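Local coordinates for lipoprotein (Actinomyces odontolyticus, PDB 3UP9) that probably binds L-methionine as the substrate-binding lipoprotein of an uptake system, and holds selenomethionine between its lobes in this crystal, at residues A[63-68]-A[199-204]; A[77-82]-A[205-210]. All coordinates share one frame; numbering follows the deposited sequence.

Interaction 1 of 2, residues A[63-68]-A[199-204]; sequences QTVPYL and PAVNVL. With MSE (selenomethionine), chain B.
Thr-64 and Asn-202 face each other as a non-hydrogen-bonded antiparallel pair, their CA atoms 4.3 Å apart, and both side chains turn to the side of the sheet where the bound selenomethionine lies. Asn-202 reaches the amino acid head: its ND2 donates to the ligand O at 2.9 Å, while OD1 accepts a weak bond from the ligand N. Further bonds, OD1 to His-18 and ND2 to His-86 O, fix the amide's rotation. Thr-64 flanks the same carboxylate with its methyl, CG2 lying 3.3 Å from the ligand O. Its OG1, between the backbone N and the carbonyl carbon (chi1 63°), sits beside the selenium and also N-caps the following helix through a weak bond from Tyr-67 N. Tyr-67 receives the ligand tail. Its CG, anti to the backbone N (chi1 176°), comes 3.5 Å from the ligand SE. The ligand methyl CE sits 3.7 Å above the ring plane, over its centre. At the ring edge, in plane, lies OE1 of Gln-63, whose NE2 is bonded to Asn-49. An alanine in place of Tyr-67 would probably leave that methyl without the aromatic face it rests on, and the selenium end freer to turn. Away from the ligand, Val-65 CG2 meets Val-203 CG1 at 3.6 Å, the side chains crossing obliquely. The backbones are joined by Val-203 N to Gln-63 O (3.0 Å) and, less straight, by Val-65 N to Val-201 O (3.1 Å, 137° at the hydrogen). This is one wall of the ligand pocket of a periplasmic-binding-protein fold, which Glu-88, Arg-120 and Asn-174 help complete. Helix 115-127 packs on Thr-64, Tyr-67 and Ala-200, strand 79-81 touches Leu-68 and Val-203, and helix 213-223 covers Leu-204.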
# COMPACT_ATOMS: atom_id res chain seq x y z
N GLN A 63 4.17 3.04 2.33
CA GLN A 63 4.70 1.82 1.80
C GLN A 63 4.75 0.66 2.83
O GLN A 63 4.70 0.88 4.03
CB GLN A 63 6.06 2.07 1.15
CG GLN A 63 7.24 2.08 2.08
CD GLN A 63 8.44 2.70 1.44
OE1 GLN A 63 9.06 2.07 0.58
NE2 GLN A 63 8.79 3.92 1.84
N THR A 64 4.80 -0.55 2.29
CA THR A 64 4.76 -1.77 3.03
C THR A 64 6.20 -2.17 3.23
O THR A 64 7.08 -1.74 2.51
CB THR A 64 3.96 -2.90 2.28
OG1 THR A 64 4.63 -3.23 1.02
CG2 THR A 64 2.49 -2.49 1.99
N VAL A 65 6.42 -3.03 4.22
CA VAL A 65 7.73 -3.51 4.59
C VAL A 65 8.39 -4.26 3.44
O VAL A 65 9.55 -4.01 3.17
CB VAL A 65 7.71 -4.27 5.96
CG1 VAL A 65 8.90 -5.26 6.10
CG2 VAL A 65 7.70 -3.26 7.11
N PRO A 66 7.67 -5.16 2.75
CA PRO A 66 8.27 -5.81 1.59
C PRO A 66 8.64 -4.89 0.40
O PRO A 66 9.68 -5.09 -0.24
CB PRO A 66 7.22 -6.84 1.18
CG PRO A 66 6.40 -7.10 2.41
CD PRO A 66 6.35 -5.75 3.07
N TYR A 67 7.81 -3.91 0.09
CA TYR A 67 8.13 -2.95 -0.93
C TYR A 67 9.38 -2.15 -0.55
O TYR A 67 10.26 -1.93 -1.40
CB TYR A 67 6.92 -2.02 -1.14
CG TYR A 67 7.18 -0.91 -2.14
CD1 TYR A 67 7.84 0.26 -1.76
CD2 TYR A 67 6.76 -1.03 -3.45
CE1 TYR A 67 8.07 1.28 -2.67
CE2 TYR A 67 6.99 0.00 -4.36
CZ TYR A 67 7.66 1.15 -3.97
OH TYR A 67 7.95 2.17 -4.89
N LEU A 68 9.45 -1.71 0.72
CA LEU A 68 10.63 -0.98 1.23
C LEU A 68 11.90 -1.81 1.08
O LEU A 68 12.91 -1.31 0.60
CB LEU A 68 10.43 -0.52 2.69
CG LEU A 68 11.65 0.11 3.42
CD1 LEU A 68 12.07 1.41 2.73
CD2 LEU A 68 11.29 0.36 4.89
N PRO A 199 2.76 -10.09 5.77
CA PRO A 199 3.89 -9.20 6.08
C PRO A 199 3.77 -7.77 5.53
O PRO A 199 4.61 -6.93 5.91
CB PRO A 199 5.11 -9.93 5.47
CG PRO A 199 4.52 -10.62 4.29
CD PRO A 199 3.16 -11.11 4.78
N ALA A 200 2.73 -7.50 4.72
CA ALA A 200 2.59 -6.21 4.04
C ALA A 200 2.01 -5.10 4.90
O ALA A 200 1.09 -4.37 4.46
CB ALA A 200 1.79 -6.35 2.73
N VAL A 201 2.60 -4.92 6.08
CA VAL A 201 2.20 -3.81 6.95
C VAL A 201 2.87 -2.50 6.49
O VAL A 201 4.03 -2.45 6.05
CB VAL A 201 2.53 -4.10 8.43
CG1 VAL A 201 1.73 -5.31 8.93
CG2 VAL A 201 4.03 -4.31 8.63
N ASN A 202 2.11 -1.42 6.63
CA ASN A 202 2.51 -0.08 6.23
C ASN A 202 3.27 0.67 7.32
O ASN A 202 2.83 0.76 8.44
CB ASN A 202 1.26 0.74 5.86
CG ASN A 202 0.68 0.35 4.54
OD1 ASN A 202 0.87 1.05 3.53
ND2 ASN A 202 -0.09 -0.76 4.54
N VAL A 203 4.40 1.26 6.96
CA VAL A 203 5.33 1.83 7.92
C VAL A 203 5.73 3.26 7.59
O VAL A 203 5.66 3.69 6.44
CB VAL A 203 6.60 0.90 8.06
CG1 VAL A 203 6.23 -0.38 8.80
CG2 VAL A 203 7.20 0.60 6.70
N LEU A 204 6.12 3.99 8.64
CA LEU A 204 6.72 5.34 8.53
C LEU A 204 8.17 5.09 8.12
O LEU A 204 8.81 4.20 8.69
CB LEU A 204 6.68 6.11 9.89
CG LEU A 204 7.20 7.55 9.83
CD1 LEU A 204 6.23 8.50 9.17
CD2 LEU A 204 7.46 8.04 11.24
N MSE B . -0.77 1.18 0.66
CA MSE B . -0.24 0.03 -0.11
C MSE B . -0.53 -1.30 0.53
O MSE B . -0.57 -1.40 1.78
OXT MSE B . -0.72 -2.26 -0.24
CB MSE B . 1.26 0.16 -0.26
CG MSE B . 1.91 -0.92 -1.17
SE MSE B . 3.80 -0.66 -1.27
CE MSE B . 3.98 1.22 -1.91
O HOH W 1 6.15 4.68 4.05

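Interaction 2 of 2, residues A[77-82]-A[205-210]; sequences YNFEAG and VWKGDS. With PG4 (tetraethylene glycol), chain D.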
# COMPACT_ATOMS: atom_id res chain seq x y z
N TYR A 77 18.70 2.69 -1.42
CA TYR A 77 18.23 3.71 -0.49
C TYR A 77 18.71 3.42 0.93
O TYR A 77 18.71 2.28 1.39
CB TYR A 77 16.70 3.86 -0.48
CG TYR A 77 16.04 4.39 -1.76
CD1 TYR A 77 16.53 5.48 -2.47
CD2 TYR A 77 14.86 3.84 -2.19
CE1 TYR A 77 15.88 5.93 -3.61
CE2 TYR A 77 14.21 4.30 -3.31
CZ TYR A 77 14.72 5.33 -4.02
OH TYR A 77 14.02 5.74 -5.14
N ASN A 78 19.16 4.48 1.62
CA ASN A 78 19.51 4.36 3.03
C ASN A 78 18.35 4.83 3.93
O ASN A 78 18.43 5.89 4.56
CB ASN A 78 20.84 5.09 3.37
CG ASN A 78 21.22 4.94 4.84
OD1 ASN A 78 20.93 3.92 5.44
ND2 ASN A 78 21.88 5.90 5.40
N PHE A 79 17.30 4.01 4.04
CA PHE A 79 16.14 4.33 4.85
C PHE A 79 16.02 3.49 6.15
O PHE A 79 16.58 2.41 6.31
CB PHE A 79 14.87 4.16 4.04
CG PHE A 79 14.75 5.07 2.83
CD1 PHE A 79 15.48 6.25 2.71
CD2 PHE A 79 13.92 4.73 1.83
CE1 PHE A 79 15.34 7.05 1.60
CE2 PHE A 79 13.76 5.54 0.72
CZ PHE A 79 14.48 6.70 0.60
N GLU A 80 15.24 4.04 7.07
CA GLU A 80 14.93 3.42 8.34
C GLU A 80 13.40 3.42 8.46
O GLU A 80 12.75 4.36 8.04
CB GLU A 80 15.52 4.23 9.48
CG GLU A 80 16.95 4.66 9.34
CD GLU A 80 17.95 3.55 9.08
OE1 GLU A 80 17.82 2.44 9.64
OE2 GLU A 80 18.90 3.82 8.29
N ALA A 81 12.84 2.34 8.98
CA ALA A 81 11.40 2.17 9.11
C ALA A 81 10.96 1.87 10.55
O ALA A 81 11.68 1.27 11.39
CB ALA A 81 10.88 1.10 8.18
N GLY A 82 9.73 2.28 10.78
CA GLY A 82 9.02 2.06 12.00
C GLY A 82 8.23 0.79 11.99
O GLY A 82 8.29 0.03 11.03
N VAL A 205 8.65 5.80 7.10
CA VAL A 205 10.04 5.61 6.62
C VAL A 205 10.68 6.97 6.61
O VAL A 205 10.04 7.94 6.25
CB VAL A 205 10.12 4.90 5.22
CG1 VAL A 205 11.56 4.83 4.69
CG2 VAL A 205 9.45 3.54 5.26
N TRP A 206 11.93 7.02 7.05
CA TRP A 206 12.74 8.22 7.00
C TRP A 206 14.18 7.88 6.61
O TRP A 206 14.57 6.70 6.51
CB TRP A 206 12.63 8.96 8.34
CG TRP A 206 13.20 8.21 9.52
CD1 TRP A 206 14.51 8.29 10.01
CD2 TRP A 206 12.56 7.17 10.34
NE1 TRP A 206 14.70 7.42 11.03
CE2 TRP A 206 13.57 6.72 11.29
CE3 TRP A 206 11.28 6.56 10.36
CZ2 TRP A 206 13.30 5.74 12.25
CZ3 TRP A 206 11.02 5.58 11.32
CH2 TRP A 206 12.02 5.17 12.24
N LYS A 207 15.00 8.89 6.38
CA LYS A 207 16.36 8.67 5.89
C LYS A 207 17.27 8.55 7.11
O LYS A 207 17.12 9.31 8.06
CB LYS A 207 16.79 9.82 4.98
CG LYS A 207 17.92 9.53 4.03
CD LYS A 207 17.95 10.58 2.95
CE LYS A 207 19.35 10.88 2.45
NZ LYS A 207 19.59 10.19 1.17
N GLY A 208 18.21 7.58 7.07
CA GLY A 208 19.09 7.29 8.19
C GLY A 208 19.82 8.47 8.82
O GLY A 208 20.00 8.53 10.06
N ASP A 209 20.21 9.43 7.99
CA ASP A 209 20.88 10.60 8.50
C ASP A 209 19.96 11.81 8.85
O ASP A 209 20.44 12.88 8.92
CB ASP A 209 21.97 11.04 7.49
CG ASP A 209 21.38 11.44 6.12
OD1 ASP A 209 20.16 11.41 5.93
OD2 ASP A 209 22.14 11.77 5.22
N SER A 210 18.65 11.65 9.06
CA SER A 210 17.81 12.81 9.40
C SER A 210 18.36 13.57 10.62
O SER A 210 18.78 12.98 11.59
CB SER A 210 16.37 12.40 9.69
OG SER A 210 15.56 13.54 9.93
O1 PG4 D . 20.09 7.00 0.28
C1 PG4 D . 21.45 6.99 -0.24
C2 PG4 D . 21.57 6.99 -1.77
O2 PG4 D . 20.81 6.00 -2.49
C3 PG4 D . 21.08 5.93 -3.89
C4 PG4 D . 19.80 6.07 -4.73
O3 PG4 D . 19.88 7.14 -5.70
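The Trp-206 indole lies across the backbone of the 79-81 strand: on one face it carries Glu-80 O, 3.5 Å above the plane and offset toward the rim. On the same face Glu-80 CB makes a CH-pi contact, 3.9 Å from the centroid of the five-membered ring, and CZ3 at the far end of the indole reaches Gly-82 N at 3.6 Å. The Phe-79 ring has Tyr-77 CB over the centre of one face, while Val-205 CG1 and Lys-207 CA approach it obliquely. The Phe-79 and Val-205 side chains cross at about a right angle, Phe-79 CB lying 3.4 Å from Val-205 CG1. The short strand 79-81 is an antiparallel partner of 201-207 in the larger sheet of this binding-protein fold, Glu-80 and Trp-206 forming a hydrogen-bonded pair: Glu-80 N to Trp-206 O is 2.8 Å, Trp-206 N to Glu-80 O 3.0 Å. Beyond it, Gly-208 N gives a nearly straight bond (177°) to Asn-78 O as the chain enters a type I turn. Gly-208 CA lies 3.5 Å from Glu-80 OE2. Lys-207 NZ turns to Asn-53, and more weakly to a tetraethylene glycol oxygen that also accepts from Asn-78 N.

In the fold
From the N terminus, strand 59-64 runs into helix 65-75, and segment 63-68 meets its partner only at 199-204, closing interaction 1. Strand 79-81 comes next; segment 77-82 meets 205-210, closing interaction 2. The 122 residues between the segments of interaction 2 hold the whole five-stranded sheet before the chain returns along 201-207. Because the segments alternate, the two loops cross. Strand 201-207 serves both contacts, pairing first with 59-64 and then with 79-81 in the same mixed sheet. The contacts, centres 13 Å apart, meet where Gly-82 N probably bonds to Leu-204 O and Leu-68 packs on Ala-81. Interaction 2 lies farther from the chain centre, about 18 Å against 7 Å, centre to centre.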